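PDB 3FOK: uncharacterized protein Cgl0159 from Corynebacterium glutamicum, which is of unknown function but folds as a TIM barrel and gives its name to the Cgl0159-like family. Local coordinates for residues G39-V47 with V288-H296; L80-T91 with L103-S112. All coordinates share one frame; numbering follows the deposited sequence.

Contact 1. Residues G39-V47 with V288-H296; sequences GEDGKLFIV and VDTAARLVH
Phe-45 packs its ring against Val-288, Ala-291 and Ala-292, joining the first strand of a TIM barrel to the helix near its C-terminal end. Strand 44-47 and helix 288-295 run nearly antiparallel, at 157°, with axes 8.7 Å apart. This is the usual layering of the fold, with helices packed outside the barrel wall.

The apolar contacts carry most of the buried surface. The Phe-45 CG sits anti to the backbone N, and this sends the ring along the helix. The CE2 and CZ corner makes the closest ring contacts. CZ meets Ala-291 CB at 3.8 Å, and CE2 lies 3.9 Å from Ala-292 CB. CE2 also reaches Val-288 CG1 at 4.0 Å. One turn further on, Val-295 fits above the strand backbone. Its CG1 branch touches the CB atoms of both Lys-43 and Phe-45 and rests 3.7 Å from Leu-44 O. Leu-270 of strand 267-272 adds to the packing of Phe-45 and Val-295, and Val-85 and Leu-276 also touch Phe-45. The Lys-43 side chain lends only its base, because the chain bends and carries the amino group away from the helix.

The polar contacts gather at the helix end. His-296 is the first residue to leave helical geometry, and its ring turns back over the loop before the strand. Lys-43 CB lies over one face of the ring, near the rim. Asp-41 crosses His-296 at about a right angle, with carboxylate and ring planes 35° apart. This is packing, nearest at Asp-41 OD2 to His-296 CD2 (3.0 Å). Asp-41 OD1 takes a weak bond from Lys-43 N, which ties the carboxylate to its own loop. The link from His-296 to the residue just before the strand is weak as well: NE2 donates to Lys-43 O at 3.4 Å, with an N-H...O angle of 126°.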
ATOM      1  N   GLY A  39      14.500 -16.111 -35.461  1.00 36.83           N
ATOM      2  CA  GLY A  39      15.220 -17.005 -36.344  1.00 38.33           C
ATOM      3  C   GLY A  39      15.796 -16.252 -37.524  1.00 39.37           C
ATOM      4  O   GLY A  39      15.881 -15.024 -37.515  1.00 39.68           O
ATOM      5  N   GLU A  40      16.185 -16.992 -38.552  1.00 40.37           N
ATOM      6  CA  GLU A  40      16.768 -16.405 -39.746  1.00 41.38           C
ATOM      7  C   GLU A  40      15.803 -15.504 -40.512  1.00 39.91           C
ATOM      8  O   GLU A  40      16.212 -14.481 -41.064  1.00 39.08           O
ATOM      9  CB  GLU A  40      17.294 -17.511 -40.664  1.00 44.34           C
ATOM     10  CG  GLU A  40      18.497 -18.266 -40.099  1.00 50.34           C
ATOM     11  CD  GLU A  40      18.169 -19.080 -38.851  1.00 53.96           C
ATOM     12  OE1 GLU A  40      19.119 -19.501 -38.153  1.00 55.96           O
ATOM     13  OE2 GLU A  40      16.970 -19.316 -38.574  1.00 55.72           O
ATOM     14  N   ASP A  41      14.524 -15.870 -40.541  1.00 38.71           N
ATOM     15  CA  ASP A  41      13.541 -15.071 -41.265  1.00 37.21           C
ATOM     16  C   ASP A  41      12.951 -13.959 -40.399  1.00 35.54           C
ATOM     17  O   ASP A  41      12.077 -13.214 -40.839  1.00 35.31           O
ATOM     18  CB  ASP A  41      12.434 -15.973 -41.825  1.00 38.07           C
ATOM     19  CG  ASP A  41      11.454 -16.431 -40.767  1.00 40.05           C
ATOM     20  OD1 ASP A  41      11.873 -16.661 -39.613  1.00 41.75           O
ATOM     21  OD2 ASP A  41      10.258 -16.572 -41.098  1.00 41.17           O
ATOM     22  N   GLY A  42      13.443 -13.852 -39.169  1.00 33.46           N
ATOM     23  CA  GLY A  42      12.986 -12.813 -38.261  1.00 31.62           C
ATOM     24  C   GLY A  42      11.530 -12.866 -37.840  1.00 30.36           C
ATOM     25  O   GLY A  42      11.030 -11.918 -37.234  1.00 28.77           O
ATOM     26  N   LYS A  43      10.844 -13.960 -38.155  1.00 29.29           N
ATOM     27  CA  LYS A  43       9.440 -14.103 -37.783  1.00 28.84           C
ATOM     28  C   LYS A  43       9.271 -14.987 -36.555  1.00 28.66           C
ATOM     29  O   LYS A  43      10.154 -15.780 -36.217  1.00 28.74           O
ATOM     30  CB  LYS A  43       8.631 -14.678 -38.946  1.00 30.83           C
ATOM     31  CG  LYS A  43       8.040 -13.629 -39.884  1.00 31.18           C
ATOM     32  CD  LYS A  43       9.112 -12.811 -40.577  1.00 32.27           C
ATOM     33  CE  LYS A  43       8.504 -11.876 -41.613  1.00 34.62           C
ATOM     34  NZ  LYS A  43       7.558 -10.895 -41.004  1.00 36.65           N
ATOM     35  N   LEU A  44       8.122 -14.855 -35.896  1.00 27.24           N
ATOM     36  CA  LEU A  44       7.844 -15.619 -34.689  1.00 24.98           C
ATOM     37  C   LEU A  44       6.410 -16.145 -34.686  1.00 23.99           C
ATOM     38  O   LEU A  44       5.476 -15.425 -35.037  1.00 24.30           O
ATOM     39  CB  LEU A  44       8.082 -14.718 -33.471  1.00 24.91           C
ATOM     40  CG  LEU A  44       8.430 -15.301 -32.104  1.00 24.85           C
ATOM     41  CD1 LEU A  44       9.734 -16.083 -32.185  1.00 24.54           C
ATOM     42  CD2 LEU A  44       8.563 -14.162 -31.102  1.00 26.16           C
ATOM     43  N   PHE A  45       6.247 -17.408 -34.305  1.00 23.54           N
ATOM     44  CA  PHE A  45       4.928 -18.037 -34.231  1.00 23.33           C
ATOM     45  C   PHE A  45       4.811 -18.728 -32.881  1.00 22.95           C
ATOM     46  O   PHE A  45       5.517 -19.698 -32.603  1.00 23.99           O
ATOM     47  CB  PHE A  45       4.743 -19.042 -35.374  1.00 23.64           C
ATOM     48  CG  PHE A  45       3.488 -19.875 -35.269  1.00 23.45           C
ATOM     49  CD1 PHE A  45       2.322 -19.352 -34.714  1.00 24.92           C
ATOM     50  CD2 PHE A  45       3.468 -21.179 -35.753  1.00 23.60           C
ATOM     51  CE1 PHE A  45       1.155 -20.119 -34.644  1.00 24.42           C
ATOM     52  CE2 PHE A  45       2.314 -21.949 -35.690  1.00 23.09           C
ATOM     53  CZ  PHE A  45       1.153 -21.418 -35.133  1.00 24.02           C
ATOM     54  N   ILE A  46       3.912 -18.216 -32.047  1.00 22.28           N
ATOM     55  CA  ILE A  46       3.717 -18.743 -30.705  1.00 20.98           C
ATOM     56  C   ILE A  46       2.277 -19.165 -30.428  1.00 21.27           C
ATOM     57  O   ILE A  46       1.334 -18.448 -30.770  1.00 21.05           O
ATOM     58  CB  ILE A  46       4.159 -17.685 -29.674  1.00 20.73           C
ATOM     59  CG1 ILE A  46       5.677 -17.517 -29.756  1.00 21.09           C
ATOM     60  CG2 ILE A  46       3.714 -18.080 -28.269  1.00 20.63           C
ATOM     61  CD1 ILE A  46       6.219 -16.379 -28.934  1.00 23.69           C
ATOM     62  N   VAL A  47       2.115 -20.333 -29.811  1.00 19.57           N
ATOM     63  CA  VAL A  47       0.787 -20.832 -29.485  1.00 18.91           C
ATOM     64  C   VAL A  47       0.464 -20.476 -28.034  1.00 18.22           C
ATOM     65  O   VAL A  47       1.243 -20.758 -27.125  1.00 17.77           O
ATOM     66  CB  VAL A  47       0.697 -22.357 -29.676  1.00 19.76           C
ATOM     67  CG1 VAL A  47      -0.761 -22.773 -29.727  1.00 18.83           C
ATOM     68  CG2 VAL A  47       1.415 -22.770 -30.954  1.00 21.99           C
ATOM     69  N   VAL A 288      -2.595 -25.813 -37.157  1.00 23.95           N
ATOM     70  CA  VAL A 288      -1.284 -25.283 -36.806  1.00 24.10           C
ATOM     71  C   VAL A 288      -0.342 -25.172 -38.013  1.00 25.11           C
ATOM     72  O   VAL A 288       0.454 -24.232 -38.091  1.00 24.40           O
ATOM     73  CB  VAL A 288      -0.617 -26.139 -35.702  1.00 23.56           C
ATOM     74  CG1 VAL A 288       0.738 -25.554 -35.333  1.00 22.10           C
ATOM     75  CG2 VAL A 288      -1.516 -26.185 -34.472  1.00 20.51           C
ATOM     76  N   ASP A 289      -0.429 -26.117 -38.952  1.00 25.29           N
ATOM     77  CA  ASP A 289       0.427 -26.074 -40.140  1.00 24.45           C
ATOM     78  C   ASP A 289       0.074 -24.883 -41.022  1.00 25.31           C
ATOM     79  O   ASP A 289       0.957 -24.194 -41.531  1.00 24.92           O
ATOM     80  CB  ASP A 289       0.293 -27.355 -40.965  1.00 24.03           C
ATOM     81  CG  ASP A 289       0.979 -28.543 -40.318  1.00 26.23           C
ATOM     82  OD1 ASP A 289       2.103 -28.375 -39.796  1.00 27.06           O
ATOM     83  OD2 ASP A 289       0.403 -29.652 -40.346  1.00 27.33           O
ATOM     84  N   THR A 290      -1.223 -24.659 -41.208  1.00 26.34           N
ATOM     85  CA  THR A 290      -1.702 -23.546 -42.015  1.00 27.44           C
ATOM     86  C   THR A 290      -1.057 -22.273 -41.484  1.00 28.97           C
ATOM     87  O   THR A 290      -0.340 -21.571 -42.208  1.00 29.04           O
ATOM     88  CB  THR A 290      -3.227 -23.401 -41.907  1.00 28.27           C
ATOM     89  OG1 THR A 290      -3.855 -24.593 -42.394  1.00 30.30           O
ATOM     90  CG2 THR A 290      -3.709 -22.208 -42.715  1.00 27.45           C
ATOM     91  N   ALA A 291      -1.318 -21.993 -40.210  1.00 28.96           N
ATOM     92  CA  ALA A 291      -0.779 -20.817 -39.544  1.00 29.23           C
ATOM     93  C   ALA A 291       0.744 -20.801 -39.658  1.00 30.22           C
ATOM     94  O   ALA A 291       1.345 -19.773 -39.986  1.00 29.94           O
ATOM     95  CB  ALA A 291      -1.196 -20.816 -38.077  1.00 28.19           C
ATOM     96  N   ALA A 292       1.361 -21.948 -39.389  1.00 29.93           N
ATOM     97  CA  ALA A 292       2.808 -22.069 -39.453  1.00 30.43           C
ATOM     98  C   ALA A 292       3.365 -21.660 -40.812  1.00 31.54           C
ATOM     99  O   ALA A 292       4.288 -20.850 -40.897  1.00 30.17           O
ATOM    100  CB  ALA A 292       3.219 -23.497 -39.138  1.00 30.76           C
ATOM    101  N   ARG A 293       2.801 -22.228 -41.873  1.00 33.53           N
ATOM    102  CA  ARG A 293       3.259 -21.941 -43.227  1.00 35.76           C
ATOM    103  C   ARG A 293       2.847 -20.547 -43.687  1.00 35.65           C
ATOM    104  O   ARG A 293       3.179 -20.116 -44.792  1.00 36.51           O
ATOM    105  CB  ARG A 293       2.749 -23.029 -44.181  1.00 37.47           C
ATOM    106  CG  ARG A 293       3.369 -24.404 -43.863  1.00 42.97           C
ATOM    107  CD  ARG A 293       2.763 -25.568 -44.650  1.00 45.71           C
ATOM    108  NE  ARG A 293       1.330 -25.730 -44.409  1.00 48.19           N
ATOM    109  CZ  ARG A 293       0.624 -26.808 -44.746  1.00 48.98           C
ATOM    110  NH1 ARG A 293       1.217 -27.839 -45.340  1.00 49.06           N
ATOM    111  NH2 ARG A 293      -0.680 -26.850 -44.500  1.00 48.87           N
ATOM    112  N   LEU A 294       2.141 -19.837 -42.815  1.00 34.95           N
ATOM    113  CA  LEU A 294       1.693 -18.480 -43.098  1.00 33.15           C
ATOM    114  C   LEU A 294       2.729 -17.523 -42.508  1.00 33.29           C
ATOM    115  O   LEU A 294       2.959 -16.435 -43.033  1.00 34.14           O
ATOM    116  CB  LEU A 294       0.324 -18.250 -42.453  1.00 30.55           C
ATOM    117  CG  LEU A 294      -0.771 -17.549 -43.260  1.00 30.19           C
ATOM    118  CD1 LEU A 294      -0.810 -18.072 -44.688  1.00 27.80           C
ATOM    119  CD2 LEU A 294      -2.108 -17.783 -42.571  1.00 26.07           C
ATOM    120  N   VAL A 295       3.355 -17.955 -41.416  1.00 33.08           N
ATOM    121  CA  VAL A 295       4.372 -17.171 -40.719  1.00 32.96           C
ATOM    122  C   VAL A 295       5.766 -17.457 -41.273  1.00 34.14           C
ATOM    123  O   VAL A 295       6.511 -16.534 -41.607  1.00 34.78           O
ATOM    124  CB  VAL A 295       4.356 -17.474 -39.200  1.00 31.68           C
ATOM    125  CG1 VAL A 295       5.492 -16.748 -38.508  1.00 28.79           C
ATOM    126  CG2 VAL A 295       3.019 -17.055 -38.603  1.00 29.93           C
ATOM    127  N   HIS A 296       6.124 -18.735 -41.350  1.00 35.59           N
ATOM    128  CA  HIS A 296       7.419 -19.125 -41.896  1.00 37.44           C
ATOM    129  C   HIS A 296       7.176 -19.733 -43.266  1.00 39.54           C
ATOM    130  O   HIS A 296       6.929 -20.932 -43.391  1.00 39.42           O
ATOM    131  CB  HIS A 296       8.119 -20.141 -40.992  1.00 36.20           C
ATOM    132  CG  HIS A 296       8.626 -19.555 -39.713  1.00 35.67           C
ATOM    133  ND1 HIS A 296       7.848 -19.468 -38.576  1.00 36.19           N
ATOM    134  CD2 HIS A 296       9.805 -18.975 -39.410  1.00 35.86           C
ATOM    135  CE1 HIS A 296       8.534 -18.854 -37.630  1.00 35.13           C
ATOM    136  NE2 HIS A 296       9.723 -18.542 -38.104  1.00 34.49           N
TER

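Contact 2. Residues L80-T91 with L103-S112; sequences LSRPGVDGVLGT and LLDDKIVVGS
Gly-87 to Gly-90 pair in parallel with Ile-108 to Gly-111, the strand axes 4.6 Å apart and 14° from parallel. Five backbone bonds link the segments. They run from Ile-108 N to Asp-86 O, from Val-88 N to Ile-108 O, from Val-110 N to Val-88 O, from Gly-90 N to Val-110 O and from Ser-112 N to Gly-90 O. The last is 3.2 Å long, and its donor stands above the carbonyl plane. At Gly-87 the strands come close, with CA only 2.9 Å from Ile-108 O.

Leu-89 and Val-110 share one face of the sheet. Leu-89 CD1 meets Val-110 CG1 at 3.8 Å and Ser-112 CB at 4.0 Å. The same face takes the Ile-108 side chain, which packs with Val-110 on Ile-46 of strand 44-48. Val-88 and Val-109 point to the other face, where helix 92-100 covers Val-109 through Ile-95. Strand, helix and strand form one beta-alpha-beta crossover of the TIM barrel.

Before the strands, Leu-80 at the end of helix 69-81 sets CD1 against Leu-104 CD1, 3.9 Å away, and near Leu-103 O. Lys-107 crosses to the turn of 82-85. Its chain bends at chi2 (-69°), and the extended remainder carries NZ between the carbonyl oxygens of Leu-80 and Val-85. It bonds Leu-80 O at 2.8 Å, on a lone pair, and Val-85 O at 2.7 Å, in the carbonyl plane. These two bonds pin the helix end and the turn to the start of strand 108-112. Asp-86 points its carboxylate elsewhere, to Arg-35 and to Phe-45 N.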
ATOM      1  N   LEU A  80       3.322 -27.927 -30.725  1.00 23.54           N
ATOM      2  CA  LEU A  80       4.764 -27.765 -30.569  1.00 23.70           C
ATOM      3  C   LEU A  80       5.590 -28.727 -31.413  1.00 24.51           C
ATOM      4  O   LEU A  80       6.759 -28.463 -31.689  1.00 23.58           O
ATOM      5  CB  LEU A  80       5.170 -27.929 -29.100  1.00 22.26           C
ATOM      6  CG  LEU A  80       4.747 -26.846 -28.104  1.00 24.04           C
ATOM      7  CD1 LEU A  80       5.274 -27.203 -26.721  1.00 22.13           C
ATOM      8  CD2 LEU A  80       5.289 -25.490 -28.549  1.00 22.18           C
ATOM      9  N   SER A  81       4.991 -29.843 -31.818  1.00 25.71           N
ATOM     10  CA  SER A  81       5.713 -30.826 -32.618  1.00 26.19           C
ATOM     11  C   SER A  81       5.725 -30.464 -34.099  1.00 26.99           C
ATOM     12  O   SER A  81       6.576 -30.933 -34.853  1.00 26.66           O
ATOM     13  CB  SER A  81       5.092 -32.211 -32.443  1.00 23.76           C
ATOM     14  OG  SER A  81       3.806 -32.265 -33.029  1.00 26.37           O
ATOM     15  N   ARG A  82       4.776 -29.632 -34.512  1.00 28.06           N
ATOM     16  CA  ARG A  82       4.686 -29.227 -35.909  1.00 29.27           C
ATOM     17  C   ARG A  82       5.797 -28.249 -36.262  1.00 29.99           C
ATOM     18  O   ARG A  82       6.094 -27.330 -35.497  1.00 32.22           O
ATOM     19  CB  ARG A  82       3.333 -28.574 -36.182  1.00 28.69           C
ATOM     20  CG  ARG A  82       2.154 -29.391 -35.692  1.00 32.06           C
ATOM     21  CD  ARG A  82       2.203 -30.803 -36.236  1.00 32.73           C
ATOM     22  NE  ARG A  82       2.180 -30.821 -37.694  1.00 35.70           N
ATOM     23  CZ  ARG A  82       2.197 -31.930 -38.427  1.00 35.54           C
ATOM     24  NH1 ARG A  82       2.240 -33.116 -37.837  1.00 35.31           N
ATOM     25  NH2 ARG A  82       2.166 -31.852 -39.749  1.00 35.52           N
ATOM     26  N   PRO A  83       6.440 -28.441 -37.421  1.00 29.60           N
ATOM     27  CA  PRO A  83       7.512 -27.519 -37.801  1.00 29.30           C
ATOM     28  C   PRO A  83       6.929 -26.123 -37.976  1.00 29.02           C
ATOM     29  O   PRO A  83       5.795 -25.972 -38.440  1.00 29.21           O
ATOM     30  CB  PRO A  83       8.025 -28.111 -39.113  1.00 28.83           C
ATOM     31  CG  PRO A  83       6.794 -28.743 -39.694  1.00 29.22           C
ATOM     32  CD  PRO A  83       6.193 -29.428 -38.487  1.00 29.35           C
ATOM     33  N   GLY A  84       7.690 -25.106 -37.586  1.00 28.81           N
ATOM     34  CA  GLY A  84       7.203 -23.747 -37.726  1.00 28.02           C
ATOM     35  C   GLY A  84       6.776 -23.087 -36.427  1.00 28.21           C
ATOM     36  O   GLY A  84       6.729 -21.859 -36.353  1.00 28.26           O
ATOM     37  N   VAL A  85       6.454 -23.877 -35.406  1.00 27.64           N
ATOM     38  CA  VAL A  85       6.044 -23.301 -34.126  1.00 28.25           C
ATOM     39  C   VAL A  85       7.276 -23.015 -33.267  1.00 26.84           C
ATOM     40  O   VAL A  85       7.957 -23.926 -32.797  1.00 25.66           O
ATOM     41  CB  VAL A  85       5.061 -24.231 -33.357  1.00 28.08           C
ATOM     42  CG1 VAL A  85       3.868 -24.555 -34.234  1.00 27.77           C
ATOM     43  CG2 VAL A  85       5.761 -25.505 -32.921  1.00 31.85           C
ATOM     44  N   ASP A  86       7.551 -21.733 -33.070  1.00 25.74           N
ATOM     45  CA  ASP A  86       8.709 -21.304 -32.302  1.00 25.66           C
ATOM     46  C   ASP A  86       8.559 -21.397 -30.794  1.00 25.32           C
ATOM     47  O   ASP A  86       9.553 -21.512 -30.081  1.00 25.81           O
ATOM     48  CB  ASP A  86       9.068 -19.872 -32.692  1.00 25.21           C
ATOM     49  CG  ASP A  86       9.353 -19.734 -34.170  1.00 24.79           C
ATOM     50  OD1 ASP A  86      10.402 -20.242 -34.623  1.00 22.75           O
ATOM     51  OD2 ASP A  86       8.521 -19.129 -34.877  1.00 25.45           O
ATOM     52  N   GLY A  87       7.330 -21.341 -30.298  1.00 25.13           N
ATOM     53  CA  GLY A  87       7.158 -21.412 -28.863  1.00 23.79           C
ATOM     54  C   GLY A  87       5.737 -21.407 -28.342  1.00 23.83           C
ATOM     55  O   GLY A  87       4.765 -21.514 -29.095  1.00 24.28           O
ATOM     56  N   VAL A  88       5.627 -21.259 -27.028  1.00 22.53           N
ATOM     57  CA  VAL A  88       4.339 -21.265 -26.359  1.00 21.56           C
ATOM     58  C   VAL A  88       4.221 -20.177 -25.295  1.00 20.71           C
ATOM     59  O   VAL A  88       5.211 -19.775 -24.685  1.00 20.93           O
ATOM     60  CB  VAL A  88       4.093 -22.647 -25.703  1.00 20.85           C
ATOM     61  CG1 VAL A  88       5.296 -23.034 -24.851  1.00 20.42           C
ATOM     62  CG2 VAL A  88       2.838 -22.618 -24.855  1.00 21.40           C
ATOM     63  N   LEU A  89       2.997 -19.696 -25.099  1.00 19.64           N
ATOM     64  CA  LEU A  89       2.701 -18.679 -24.098  1.00 19.35           C
ATOM     65  C   LEU A  89       1.793 -19.315 -23.064  1.00 19.63           C
ATOM     66  O   LEU A  89       0.728 -19.828 -23.400  1.00 19.77           O
ATOM     67  CB  LEU A  89       1.980 -17.478 -24.721  1.00 18.76           C
ATOM     68  CG  LEU A  89       1.095 -16.664 -23.762  1.00 18.89           C
ATOM     69  CD1 LEU A  89       1.909 -16.185 -22.568  1.00 19.58           C
ATOM     70  CD2 LEU A  89       0.487 -15.487 -24.504  1.00 20.36           C
ATOM     71  N   GLY A  90       2.207 -19.284 -21.806  1.00 19.56           N
ATOM     72  CA  GLY A  90       1.379 -19.870 -20.778  1.00 18.81           C
ATOM     73  C   GLY A  90       1.670 -19.372 -19.383  1.00 18.44           C
ATOM     74  O   GLY A  90       2.641 -18.656 -19.144  1.00 19.86           O
ATOM     75  N   THR A  91       0.796 -19.747 -18.461  1.00 17.75           N
ATOM     76  CA  THR A  91       0.939 -19.384 -17.065  1.00 18.78           C
ATOM     77  C   THR A  91       1.942 -20.397 -16.502  1.00 18.36           C
ATOM     78  O   THR A  91       2.215 -21.415 -17.139  1.00 18.18           O
ATOM     79  CB  THR A  91      -0.433 -19.464 -16.354  1.00 18.91           C
ATOM     80  OG1 THR A  91      -0.268 -19.977 -15.031  1.00 25.34           O
ATOM     81  CG2 THR A  91      -1.384 -20.353 -17.133  1.00 21.31           C
ATOM     82  N   LEU A 103       9.135 -31.051 -23.447  1.00 21.73           N
ATOM     83  CA  LEU A 103       8.702 -30.602 -24.769  1.00 22.00           C
ATOM     84  C   LEU A 103       9.106 -29.166 -25.115  1.00 21.90           C
ATOM     85  O   LEU A 103       8.628 -28.610 -26.103  1.00 21.53           O
ATOM     86  CB  LEU A 103       7.179 -30.712 -24.878  1.00 21.43           C
ATOM     87  CG  LEU A 103       6.543 -32.033 -24.438  1.00 21.47           C
ATOM     88  CD1 LEU A 103       5.031 -31.910 -24.509  1.00 21.62           C
ATOM     89  CD2 LEU A 103       7.036 -33.166 -25.321  1.00 20.80           C
ATOM     90  N   LEU A 104       9.992 -28.568 -24.324  1.00 21.83           N
ATOM     91  CA  LEU A 104      10.388 -27.185 -24.567  1.00 22.58           C
ATOM     92  C   LEU A 104      11.828 -26.921 -25.013  1.00 23.11           C
ATOM     93  O   LEU A 104      12.352 -25.830 -24.785  1.00 23.24           O
ATOM     94  CB  LEU A 104      10.073 -26.339 -23.325  1.00 20.82           C
ATOM     95  CG  LEU A 104       8.633 -25.832 -23.149  1.00 19.47           C
ATOM     96  CD1 LEU A 104       7.631 -26.868 -23.610  1.00 18.28           C
ATOM     97  CD2 LEU A 104       8.406 -25.471 -21.688  1.00 18.82           C
ATOM     98  N   ASP A 105      12.468 -27.902 -25.644  1.00 24.18           N
ATOM     99  CA  ASP A 105      13.833 -27.711 -26.127  1.00 25.13           C
ATOM    100  C   ASP A 105      13.780 -26.932 -27.431  1.00 24.91           C
ATOM    101  O   ASP A 105      12.992 -27.257 -28.316  1.00 24.16           O
ATOM    102  CB  ASP A 105      14.525 -29.052 -26.388  1.00 27.40           C
ATOM    103  CG  ASP A 105      14.809 -29.822 -25.119  1.00 28.58           C
ATOM    104  OD1 ASP A 105      15.380 -29.230 -24.181  1.00 29.18           O
ATOM    105  OD2 ASP A 105      14.474 -31.025 -25.067  1.00 30.62           O
ATOM    106  N   ASP A 106      14.618 -25.905 -27.549  1.00 25.33           N
ATOM    107  CA  ASP A 106      14.663 -25.090 -28.760  1.00 25.82           C
ATOM    108  C   ASP A 106      13.355 -24.363 -29.031  1.00 23.17           C
ATOM    109  O   ASP A 106      13.020 -24.080 -30.179  1.00 21.04           O
ATOM    110  CB  ASP A 106      15.007 -25.955 -29.973  1.00 30.20           C
ATOM    111  CG  ASP A 106      16.465 -26.362 -30.004  1.00 36.03           C
ATOM    112  OD1 ASP A 106      16.799 -27.297 -30.765  1.00 39.67           O
ATOM    113  OD2 ASP A 106      17.281 -25.742 -29.282  1.00 37.66           O
ATOM    114  N   LYS A 107      12.609 -24.068 -27.977  1.00 21.25           N
ATOM    115  CA  LYS A 107      11.349 -23.363 -28.144  1.00 19.99           C
ATOM    116  C   LYS A 107      11.388 -22.053 -27.376  1.00 18.47           C
ATOM    117  O   LYS A 107      12.230 -21.854 -26.500  1.00 18.13           O
ATOM    118  CB  LYS A 107      10.180 -24.225 -27.650  1.00 20.26           C
ATOM    119  CG  LYS A 107       9.971 -25.518 -28.443  1.00 22.20           C
ATOM    120  CD  LYS A 107       9.462 -25.260 -29.857  1.00 21.15           C
ATOM    121  CE  LYS A 107       9.250 -26.570 -30.606  1.00 22.74           C
ATOM    122  NZ  LYS A 107       8.610 -26.380 -31.941  1.00 22.85           N
ATOM    123  N   ILE A 108      10.474 -21.159 -27.727  1.00 17.66           N
ATOM    124  CA  ILE A 108      10.374 -19.866 -27.080  1.00 16.46           C
ATOM    125  C   ILE A 108       9.280 -19.943 -26.029  1.00 15.70           C
ATOM    126  O   ILE A 108       8.143 -20.298 -26.335  1.00 16.01           O
ATOM    127  CB  ILE A 108      10.017 -18.770 -28.099  1.00 17.55           C
ATOM    128  CG1 ILE A 108      11.190 -18.560 -29.057  1.00 18.15           C
ATOM    129  CG2 ILE A 108       9.654 -17.472 -27.377  1.00 15.85           C
ATOM    130  CD1 ILE A 108      12.491 -18.213 -28.358  1.00 20.55           C
ATOM    131  N   VAL A 109       9.625 -19.625 -24.788  1.00 15.15           N
ATOM    132  CA  VAL A 109       8.641 -19.664 -23.717  1.00 14.51           C
ATOM    133  C   VAL A 109       8.214 -18.252 -23.341  1.00 14.76           C
ATOM    134  O   VAL A 109       9.051 -17.417 -22.979  1.00 14.57           O
ATOM    135  CB  VAL A 109       9.191 -20.336 -22.449  1.00 13.32           C
ATOM    136  CG1 VAL A 109       8.050 -20.581 -21.473  1.00 14.26           C
ATOM    137  CG2 VAL A 109       9.890 -21.634 -22.802  1.00 13.48           C
ATOM    138  N   VAL A 110       6.915 -17.992 -23.435  1.00 13.68           N
ATOM    139  CA  VAL A 110       6.371 -16.687 -23.082  1.00 15.45           C
ATOM    140  C   VAL A 110       5.532 -16.871 -21.824  1.00 16.17           C
ATOM    141  O   VAL A 110       4.642 -17.726 -21.781  1.00 16.59           O
ATOM    142  CB  VAL A 110       5.462 -16.125 -24.193  1.00 16.32           C
ATOM    143  CG1 VAL A 110       5.099 -14.675 -23.882  1.00 15.13           C
ATOM    144  CG2 VAL A 110       6.158 -16.223 -25.537  1.00 17.98           C
ATOM    145  N   GLY A 111       5.816 -16.079 -20.799  1.00 14.82           N
ATOM    146  CA  GLY A 111       5.057 -16.206 -19.573  1.00 14.46           C
ATOM    147  C   GLY A 111       4.051 -15.097 -19.368  1.00 15.91           C
ATOM    148  O   GLY A 111       4.377 -13.913 -19.471  1.00 15.96           O
ATOM    149  N   SER A 112       2.818 -15.501 -19.084  1.00 17.00           N
ATOM    150  CA  SER A 112       1.714 -14.583 -18.834  1.00 17.65           C
ATOM    151  C   SER A 112       1.855 -14.091 -17.396  1.00 17.12           C
ATOM    152  O   SER A 112       1.966 -14.889 -16.473  1.00 17.71           O
ATOM    153  CB  SER A 112       0.383 -15.320 -19.022  1.00 15.68           C
ATOM    154  OG  SER A 112      -0.717 -14.489 -18.710  1.00 16.31           O
TER

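Overall arrangement
Contacts 1 and 2 lie side by side on the barrel wall, their centres 12 Å apart. Strands 44-48 and 87-90 are neighbours in the sheet, so the parallel pairing of contact 2 continues directly into contact 1. Val-47 O and Leu-89 N probably form a hydrogen bond at 2.9 Å. Outside the wall, Asp-289 OD2 and Arg-82 NH2 make a salt bridge, also 2.9 Å, between helix 284-295 and the turn after helix 69-81. Along the chain, contact 2 lies between the two segments of contact 1. Contact 1 thus brings the late helix back beside the first strand.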